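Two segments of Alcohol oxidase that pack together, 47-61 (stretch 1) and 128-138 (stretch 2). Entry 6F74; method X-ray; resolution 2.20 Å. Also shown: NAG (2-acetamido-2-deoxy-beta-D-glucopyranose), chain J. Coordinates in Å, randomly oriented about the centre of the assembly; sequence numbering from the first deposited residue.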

# COMPACT_ATOMS: atom_id res chain seq x y z
N ALA A 47 17.11 5.85 -31.25
CA ALA A 47 18.51 5.57 -30.86
C ALA A 47 18.62 5.07 -29.40
O ALA A 47 19.46 4.23 -29.09
CB ALA A 47 19.39 6.80 -31.07
N PHE A 48 17.76 5.59 -28.53
CA PHE A 48 17.73 5.16 -27.13
C PHE A 48 17.19 3.71 -27.03
O PHE A 48 17.72 2.87 -26.28
CB PHE A 48 16.95 6.19 -26.29
CG PHE A 48 16.77 5.83 -24.83
CD1 PHE A 48 17.82 5.35 -24.06
CD2 PHE A 48 15.51 5.99 -24.22
CE1 PHE A 48 17.62 5.01 -22.71
CE2 PHE A 48 15.32 5.67 -22.88
CZ PHE A 48 16.39 5.17 -22.13
N ASP A 49 16.16 3.41 -27.83
CA ASP A 49 15.64 2.02 -27.92
C ASP A 49 16.75 1.05 -28.33
O ASP A 49 16.87 -0.01 -27.74
CB ASP A 49 14.45 1.93 -28.90
CG ASP A 49 13.76 0.56 -28.90
OD1 ASP A 49 13.53 -0.03 -27.83
OD2 ASP A 49 13.43 0.07 -30.00
N LYS A 50 17.55 1.44 -29.31
CA LYS A 50 18.65 0.62 -29.85
C LYS A 50 19.83 0.43 -28.91
O LYS A 50 20.44 -0.63 -28.92
CB LYS A 50 19.17 1.21 -31.14
CG LYS A 50 18.21 0.98 -32.31
CD LYS A 50 18.81 1.32 -33.68
CE LYS A 50 17.76 1.88 -34.67
NZ LYS A 50 18.27 1.92 -36.07
N THR A 51 20.18 1.46 -28.15
CA THR A 51 21.17 1.36 -27.07
C THR A 51 20.71 0.37 -26.00
O THR A 51 21.50 -0.45 -25.50
CB THR A 51 21.39 2.75 -26.44
OG1 THR A 51 21.64 3.69 -27.47
CG2 THR A 51 22.56 2.77 -25.49
N LEU A 52 19.43 0.45 -25.62
CA LEU A 52 18.86 -0.46 -24.62
C LEU A 52 18.85 -1.90 -25.11
O LEU A 52 19.16 -2.81 -24.36
CB LEU A 52 17.43 -0.07 -24.26
CG LEU A 52 17.28 1.22 -23.45
CD1 LEU A 52 15.84 1.74 -23.57
CD2 LEU A 52 17.68 0.97 -22.00
N GLY A 53 18.49 -2.07 -26.37
CA GLY A 53 18.14 -3.37 -26.92
C GLY A 53 16.73 -3.16 -27.42
O GLY A 53 15.81 -2.92 -26.63
N LYS A 54 16.58 -3.17 -28.73
CA LYS A 54 15.30 -2.98 -29.41
C LYS A 54 14.18 -3.74 -28.72
O LYS A 54 14.37 -4.90 -28.35
CB LYS A 54 15.46 -3.44 -30.87
CG LYS A 54 14.50 -2.81 -31.85
CD LYS A 54 15.24 -2.66 -33.22
CE LYS A 54 14.40 -1.92 -34.24
NZ LYS A 54 13.05 -2.55 -34.34
N GLY A 55 13.04 -3.06 -28.49
CA GLY A 55 11.89 -3.64 -27.77
C GLY A 55 11.75 -3.22 -26.30
O GLY A 55 10.64 -3.24 -25.77
N LYS A 56 12.84 -2.83 -25.66
CA LYS A 56 12.79 -2.42 -24.24
C LYS A 56 12.08 -1.08 -24.01
O LYS A 56 11.47 -0.89 -22.97
CB LYS A 56 14.18 -2.41 -23.62
CG LYS A 56 14.75 -3.82 -23.46
CD LYS A 56 16.19 -3.76 -23.02
CE LYS A 56 16.88 -5.12 -23.02
NZ LYS A 56 16.85 -5.70 -21.69
N LEU A 57 12.17 -0.16 -24.96
CA LEU A 57 11.48 1.13 -24.84
C LEU A 57 10.06 0.97 -25.36
O LEU A 57 9.86 0.65 -26.51
CB LEU A 57 12.20 2.23 -25.63
CG LEU A 57 11.57 3.64 -25.61
CD1 LEU A 57 11.61 4.26 -24.23
CD2 LEU A 57 12.18 4.53 -26.68
N ILE A 58 9.07 1.22 -24.51
CA ILE A 58 7.68 1.09 -24.90
C ILE A 58 7.04 2.47 -24.89
O ILE A 58 7.15 3.18 -23.90
CB ILE A 58 6.95 0.16 -23.93
CG1 ILE A 58 7.54 -1.26 -24.02
CG2 ILE A 58 5.44 0.14 -24.22
CD1 ILE A 58 7.19 -2.15 -22.83
N LYS A 59 6.42 2.85 -26.00
CA LYS A 59 5.57 4.02 -26.05
C LYS A 59 4.27 3.59 -25.43
O LYS A 59 3.64 2.64 -25.90
CB LYS A 59 5.33 4.52 -27.46
CG LYS A 59 4.45 5.77 -27.48
CD LYS A 59 4.21 6.27 -28.88
CE LYS A 59 3.63 7.68 -28.89
NZ LYS A 59 2.62 7.89 -27.83
N THR A 60 3.87 4.24 -24.35
CA THR A 60 2.76 3.74 -23.60
C THR A 60 1.47 4.05 -24.33
O THR A 60 1.41 4.97 -25.19
CB THR A 60 2.73 4.28 -22.16
OG1 THR A 60 2.49 5.69 -22.15
CG2 THR A 60 4.05 3.91 -21.44
N SER A 61 0.46 3.22 -24.04
CA SER A 61 -0.86 3.47 -24.56
C SER A 61 -1.89 3.26 -23.47
O SER A 61 -1.79 2.28 -22.75
CB SER A 61 -1.20 2.57 -25.76
OG SER A 61 -0.13 2.02 -26.51
N TYR A 128 6.38 7.26 -21.87
CA TYR A 128 7.25 6.15 -22.27
C TYR A 128 7.59 5.33 -21.06
O TYR A 128 7.63 5.86 -19.95
CB TYR A 128 8.57 6.65 -22.89
CG TYR A 128 8.50 7.09 -24.33
CD1 TYR A 128 8.48 6.17 -25.37
CD2 TYR A 128 8.47 8.43 -24.66
CE1 TYR A 128 8.46 6.57 -26.70
CE2 TYR A 128 8.43 8.86 -25.96
CZ TYR A 128 8.42 7.93 -27.00
OH TYR A 128 8.36 8.38 -28.30
N ALA A 129 7.82 4.04 -21.26
CA ALA A 129 8.39 3.18 -20.23
C ALA A 129 9.56 2.40 -20.79
O ALA A 129 9.55 2.02 -21.96
CB ALA A 129 7.33 2.22 -19.71
N VAL A 130 10.57 2.16 -19.96
CA VAL A 130 11.65 1.22 -20.29
C VAL A 130 11.39 -0.07 -19.51
O VAL A 130 11.35 -0.05 -18.27
CB VAL A 130 13.01 1.82 -19.94
CG1 VAL A 130 14.12 0.79 -20.10
CG2 VAL A 130 13.29 3.03 -20.82
N ASN A 131 11.19 -1.17 -20.23
CA ASN A 131 11.05 -2.48 -19.63
C ASN A 131 12.46 -2.94 -19.21
O ASN A 131 13.15 -3.64 -19.96
CB ASN A 131 10.40 -3.46 -20.63
CG ASN A 131 10.33 -4.88 -20.12
OD1 ASN A 131 10.50 -5.11 -18.94
ND2 ASN A 131 10.09 -5.83 -21.03
N ALA A 132 12.88 -2.50 -18.02
CA ALA A 132 14.25 -2.67 -17.56
C ALA A 132 14.42 -4.02 -16.90
O ALA A 132 13.70 -4.32 -15.95
CB ALA A 132 14.62 -1.57 -16.57
N SER A 133 15.34 -4.83 -17.41
CA SER A 133 15.66 -6.16 -16.83
C SER A 133 17.12 -6.35 -16.41
O SER A 133 17.46 -7.39 -15.89
CB SER A 133 15.23 -7.29 -17.81
OG SER A 133 15.83 -7.11 -19.07
N THR A 134 17.98 -5.35 -16.62
CA THR A 134 19.38 -5.40 -16.19
C THR A 134 19.71 -4.08 -15.51
O THR A 134 19.00 -3.10 -15.69
CB THR A 134 20.34 -5.56 -17.37
OG1 THR A 134 20.32 -4.38 -18.21
CG2 THR A 134 20.02 -6.80 -18.19
N ARG A 135 20.79 -4.05 -14.76
CA ARG A 135 21.32 -2.80 -14.21
C ARG A 135 21.71 -1.79 -15.29
O ARG A 135 21.63 -0.59 -15.05
CB ARG A 135 22.56 -3.07 -13.35
CG ARG A 135 22.26 -3.75 -12.05
CD ARG A 135 23.51 -3.97 -11.21
NE ARG A 135 23.14 -4.52 -9.91
CZ ARG A 135 23.88 -4.50 -8.79
NH1 ARG A 135 25.10 -3.99 -8.77
NH2 ARG A 135 23.37 -5.03 -7.68
N GLU A 136 22.10 -2.27 -16.47
CA GLU A 136 22.53 -1.41 -17.56
C GLU A 136 21.27 -0.65 -18.05
O GLU A 136 21.31 0.55 -18.22
CB GLU A 136 23.20 -2.19 -18.68
CG GLU A 136 24.58 -2.77 -18.32
CD GLU A 136 24.53 -3.86 -17.26
OE1 GLU A 136 23.65 -4.71 -17.26
OE2 GLU A 136 25.37 -3.87 -16.35
N ASP A 137 20.17 -1.37 -18.25
CA ASP A 137 18.88 -0.76 -18.57
C ASP A 137 18.55 0.39 -17.64
O ASP A 137 18.16 1.47 -18.07
CB ASP A 137 17.73 -1.77 -18.48
CG ASP A 137 17.82 -2.87 -19.53
OD1 ASP A 137 18.54 -2.72 -20.52
OD2 ASP A 137 17.13 -3.91 -19.37
N ILE A 138 18.73 0.14 -16.35
CA ILE A 138 18.36 1.08 -15.31
C ILE A 138 19.29 2.30 -15.37
O ILE A 138 18.82 3.45 -15.30
CB ILE A 138 18.44 0.48 -13.90
CG1 ILE A 138 17.50 -0.72 -13.75
CG2 ILE A 138 18.11 1.53 -12.83
CD1 ILE A 138 17.57 -1.37 -12.39
C1 NAG J . 10.00 -7.25 -20.83
C2 NAG J . 9.06 -7.94 -21.79
C3 NAG J . 9.01 -9.42 -21.43
C4 NAG J . 10.37 -10.07 -21.62
C5 NAG J . 11.34 -9.33 -20.72
C6 NAG J . 12.76 -9.83 -21.01
C7 NAG J . 7.16 -6.56 -22.52
C8 NAG J . 5.76 -6.16 -22.19
N2 NAG J . 7.71 -7.42 -21.66
O3 NAG J . 8.00 -10.09 -22.19
O4 NAG J . 10.32 -11.49 -21.30
O5 NAG J . 11.29 -7.89 -20.91
O6 NAG J . 13.70 -9.05 -20.26
O7 NAG J . 7.74 -6.13 -23.50

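The two stretches are joined chiefly by a short antiparallel pairing of strand 57-59 with strand 128-131, which contributes to a total buried surface of 669 Å². Ile-58 and Ala-129 form the hydrogen-bonded pair: Ile-58 N donates to Ala-129 O (2.7 Å) and Ala-129 N to Ile-58 O (2.9 Å), both nearly linear. Two residues along, Asn-131 N donates to Lys-56 O at 2.8 Å, with Lys-56 just before the start of strand 57-59. Val-130, between the bonded residues, and Tyr-128, just before Ala-129, turn their CA hydrogens to carbonyl oxygens, with Val-130 CA 3.4 Å from Lys-56 O and Tyr-128 CA 3.4 Å from Ile-58 O.

Ionic contact is concentrated at Lys-56. Its CB points sideways, but with chi2 and chi3 both t, the chain reaches out and chi4, at -96°, turns the ammonium group to Asp-137, forming a salt bridge of 2.9 Å between Lys-56 NZ and Asp-137 OD2. Asp-137 OD2 also accepts from Ser-133 N at 2.8 Å, so the buried acid ties the turn before its helix to the lysine. Asp-137 is itself held by the helix cap, its N donating to Thr-134 OG1 at 3.0 Å.

Apolar packing occupies the sheet face carrying Leu-57, Val-130 and Tyr-128. Val-130 CG2 lies 3.9 Å from Phe-48 CE2, 4.0 Å from Leu-52 CD1 and 4.0 Å from Leu-57 CD1; a compact branched side chain thus meets both the helix and the strand of the first stretch. Leu-57 CD1 also reaches Tyr-128 CD1 at 3.8 Å, and the aliphatic base of Lys-59 packs beside the same ring, with Lys-59 CB 3.8 Å from Tyr-128 CE1, while its end leads away. On the face carrying Ile-58 and Ala-129, Ile-58 CD1 reaches across to Asn-131 CB at 4.1 Å. Asn-131 is also the glycan site, its ND2 bonded covalently to NAG C1 (1.4 Å).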